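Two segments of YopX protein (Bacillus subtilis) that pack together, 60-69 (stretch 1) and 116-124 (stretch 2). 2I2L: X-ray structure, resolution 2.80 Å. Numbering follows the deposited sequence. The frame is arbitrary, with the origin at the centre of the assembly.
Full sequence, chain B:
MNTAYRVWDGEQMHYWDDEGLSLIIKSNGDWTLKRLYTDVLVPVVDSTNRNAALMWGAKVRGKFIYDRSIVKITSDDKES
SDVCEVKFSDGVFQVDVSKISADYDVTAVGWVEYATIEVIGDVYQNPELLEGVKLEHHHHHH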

# COMPACT_ATOMS: atom_id res chain seq x y z
N VAL B 60 0.89 0.34 11.29
CA VAL B 60 1.90 1.23 11.83
C VAL B 60 1.54 1.42 13.30
O VAL B 60 0.37 1.67 13.63
CB VAL B 60 1.92 2.61 11.10
CG1 VAL B 60 1.77 2.42 9.60
CG2 VAL B 60 0.84 3.52 11.65
N ARG B 61 2.52 1.28 14.18
CA ARG B 61 2.30 1.43 15.61
C ARG B 61 1.23 0.45 16.09
O ARG B 61 0.39 0.80 16.92
CB ARG B 61 1.84 2.86 15.93
CG ARG B 61 2.68 3.95 15.30
CD ARG B 61 2.21 5.33 15.74
NE ARG B 61 2.92 6.40 15.04
CZ ARG B 61 4.24 6.51 14.97
NH1 ARG B 61 5.02 5.61 15.57
NH2 ARG B 61 4.79 7.52 14.32
N GLY B 62 1.27 -0.77 15.55
CA GLY B 62 0.32 -1.79 15.94
C GLY B 62 -1.04 -1.68 15.27
O GLY B 62 -1.64 -2.68 14.91
N LYS B 63 -1.53 -0.45 15.09
CA LYS B 63 -2.83 -0.25 14.47
C LYS B 63 -2.70 -0.25 12.95
O LYS B 63 -1.62 0.02 12.40
CB LYS B 63 -3.44 1.09 14.91
CG LYS B 63 -2.97 1.63 16.27
CD LYS B 63 -3.61 0.90 17.46
CE LYS B 63 -3.18 1.51 18.80
NZ LYS B 63 -1.72 1.36 19.09
N PHE B 64 -3.80 -0.55 12.27
CA PHE B 64 -3.86 -0.52 10.81
C PHE B 64 -4.46 0.84 10.47
O PHE B 64 -5.43 1.26 11.08
CB PHE B 64 -4.78 -1.62 10.28
CG PHE B 64 -4.05 -2.74 9.61
CD1 PHE B 64 -4.25 -4.06 10.01
CD2 PHE B 64 -3.16 -2.48 8.57
CE1 PHE B 64 -3.56 -5.11 9.39
CE2 PHE B 64 -2.47 -3.51 7.95
CZ PHE B 64 -2.67 -4.83 8.36
N ILE B 65 -3.87 1.55 9.51
CA ILE B 65 -4.37 2.86 9.14
C ILE B 65 -4.65 2.89 7.64
O ILE B 65 -3.81 2.46 6.84
CB ILE B 65 -3.36 3.98 9.55
CG1 ILE B 65 -4.11 5.25 9.96
CG2 ILE B 65 -2.43 4.30 8.41
CD1 ILE B 65 -3.23 6.29 10.66
N TYR B 66 -5.83 3.38 7.26
CA TYR B 66 -6.25 3.47 5.86
C TYR B 66 -6.11 4.92 5.38
O TYR B 66 -5.12 5.56 5.71
CB TYR B 66 -7.70 2.98 5.74
CG TYR B 66 -7.91 1.56 6.25
CD1 TYR B 66 -7.86 0.46 5.38
CD2 TYR B 66 -8.17 1.32 7.60
CE1 TYR B 66 -8.07 -0.83 5.84
CE2 TYR B 66 -8.38 0.03 8.07
CZ TYR B 66 -8.33 -1.05 7.18
OH TYR B 66 -8.55 -2.34 7.65
N ASP B 67 -7.06 5.46 4.62
CA ASP B 67 -6.93 6.86 4.16
C ASP B 67 -7.88 7.84 4.84
O ASP B 67 -8.64 8.56 4.18
CB ASP B 67 -7.08 6.91 2.66
CG ASP B 67 -6.02 6.09 1.95
OD1 ASP B 67 -6.01 4.86 2.17
OD2 ASP B 67 -5.19 6.68 1.20
N ARG B 68 -7.77 7.90 6.17
CA ARG B 68 -8.63 8.72 7.02
C ARG B 68 -8.06 10.04 7.58
O ARG B 68 -6.97 10.47 7.20
CB ARG B 68 -9.07 7.86 8.20
CG ARG B 68 -7.90 7.33 8.99
CD ARG B 68 -7.76 5.83 8.85
NE ARG B 68 -8.73 5.11 9.67
CZ ARG B 68 -8.55 3.87 10.13
NH1 ARG B 68 -7.43 3.21 9.86
NH2 ARG B 68 -9.49 3.29 10.88
N SER B 69 -8.83 10.66 8.48
CA SER B 69 -8.46 11.92 9.13
C SER B 69 -7.90 11.61 10.52
O SER B 69 -8.45 10.78 11.24
CB SER B 69 -9.68 12.84 9.29
OG SER B 69 -10.27 13.19 8.05
N THR B 116 1.79 12.48 18.65
CA THR B 116 0.93 11.30 18.66
C THR B 116 -0.12 11.42 17.55
O THR B 116 -0.49 12.53 17.15
CB THR B 116 0.19 11.13 20.00
OG1 THR B 116 1.10 11.35 21.08
CG2 THR B 116 -0.38 9.72 20.11
N ILE B 117 -0.59 10.28 17.07
CA ILE B 117 -1.59 10.27 16.02
C ILE B 117 -2.81 9.54 16.54
O ILE B 117 -2.69 8.51 17.20
CB ILE B 117 -1.05 9.58 14.77
CG1 ILE B 117 0.18 10.35 14.26
CG2 ILE B 117 -2.14 9.49 13.71
CD1 ILE B 117 0.86 9.72 13.07
N GLU B 118 -3.99 10.09 16.24
CA GLU B 118 -5.24 9.51 16.69
C GLU B 118 -6.29 9.62 15.60
O GLU B 118 -6.73 10.73 15.26
CB GLU B 118 -5.71 10.25 17.93
CG GLU B 118 -6.98 9.71 18.57
CD GLU B 118 -7.58 10.71 19.55
OE1 GLU B 118 -6.81 11.32 20.34
OE2 GLU B 118 -8.81 10.88 19.54
N VAL B 119 -6.70 8.49 15.05
CA VAL B 119 -7.71 8.50 14.00
C VAL B 119 -9.02 8.92 14.64
O VAL B 119 -9.32 8.50 15.75
CB VAL B 119 -7.90 7.11 13.37
CG1 VAL B 119 -8.89 7.19 12.22
CG2 VAL B 119 -6.56 6.56 12.87
N ILE B 120 -9.79 9.76 13.94
CA ILE B 120 -11.09 10.21 14.46
C ILE B 120 -12.16 10.10 13.39
O ILE B 120 -13.32 10.43 13.64
CB ILE B 120 -11.05 11.69 14.95
CG1 ILE B 120 -10.42 12.58 13.88
CG2 ILE B 120 -10.31 11.78 16.28
CD1 ILE B 120 -10.41 14.05 14.22
N GLY B 121 -11.77 9.65 12.21
CA GLY B 121 -12.73 9.49 11.13
C GLY B 121 -12.04 9.44 9.78
O GLY B 121 -10.82 9.32 9.71
N ASP B 122 -12.83 9.53 8.71
CA ASP B 122 -12.29 9.52 7.35
C ASP B 122 -12.94 10.57 6.47
O ASP B 122 -13.96 11.15 6.83
CB ASP B 122 -12.45 8.13 6.72
CG ASP B 122 -13.86 7.61 6.81
OD1 ASP B 122 -14.73 8.08 6.03
OD2 ASP B 122 -14.10 6.74 7.67
N VAL B 123 -12.34 10.81 5.32
CA VAL B 123 -12.83 11.80 4.38
C VAL B 123 -14.23 11.50 3.86
O VAL B 123 -14.97 12.42 3.48
CB VAL B 123 -11.87 11.93 3.21
N TYR B 124 -14.62 10.22 3.84
CA TYR B 124 -15.94 9.88 3.32
C TYR B 124 -17.11 9.97 4.30
O TYR B 124 -18.19 10.41 3.93
CB TYR B 124 -15.90 8.50 2.66
CG TYR B 124 -15.00 8.48 1.44
CD1 TYR B 124 -13.67 8.09 1.54
CD2 TYR B 124 -15.47 8.90 0.20
CE1 TYR B 124 -12.82 8.13 0.45
CE2 TYR B 124 -14.62 8.95 -0.90
CZ TYR B 124 -13.30 8.57 -0.77
OH TYR B 124 -12.44 8.65 -1.84

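Residues 60-69 and 116-124 of YopX, at least 49 positions apart in sequence wherever they touch, meet chiefly at the end of the first stretch, where Ser69 lies beside Gly121 as an antiparallel, hydrogen-bonded pair with 5.3 Å between their CA atoms. Together the two segments bury 428 Å², and Ser69, Val119 and Arg68 contribute the largest shares.

Ser69 does its work through the backbone. Its N donates to Gly121 O at 2.7 Å, and its carbonyl O accepts from Ile120 N at 3.2 Å with an almost straight N-H...O angle of 170°. The amide and carbonyl of one residue are thus both satisfied by the facing strand. The first bond is less certain in detail, because Gly121 O sits too close to Arg68 CB in the model. The Ser69 side chain, chi1 in the m well, lies on the same side of the sheet to which a CB on Gly121 would point; an ideal CB there would stand 5.0 Å from Ser69 CB, so Ser69 is not what excludes one. The backbone angles of Gly121 (160/-169) are: they would jam a CB against the carbonyl O of Ile120.

Val119 points toward the first stretch and supplies its apolar contact. Its CG2 meets Ile65 CD1 at 4.0 Å, a van der Waals pairing of two branched aliphatic side chains, with Ile65 itself buried and also directed across the interface. The same valine lies against Arg68: its CG1 is 3.3 Å from Arg68 NE, while its CG2 lies over one face of the guanidinium. That face offers no N-H to a partner, so a methyl group can cover it without blocking hydrogen bonding in the plane.

Arg68 leaves its CA sideways to the second stretch, with chi1 in the p well, and its side chain passes Val119 to return to its own segment. There Arg68 NH1 makes a weak hydrogen bond to Phe64 O, 3.0 Å long and bent to 130°. Near its backbone the two chains come very close: Arg68 CA and Asp122 CA are 3.8 Å apart, and Arg68 CB approaches Asp122 CB to 3.7 Å.

Toward the other end the contact thins. Val60 to Lys63 form a type I' turn, and Val60 N donates to Lys63 O at 2.8 Å across its base, while Gly62 takes a positive phi that favours glycine. From this turn Arg61 reaches across, its NE 4.4 Å from Ile117 CD1, which lies at the guanidinium edge.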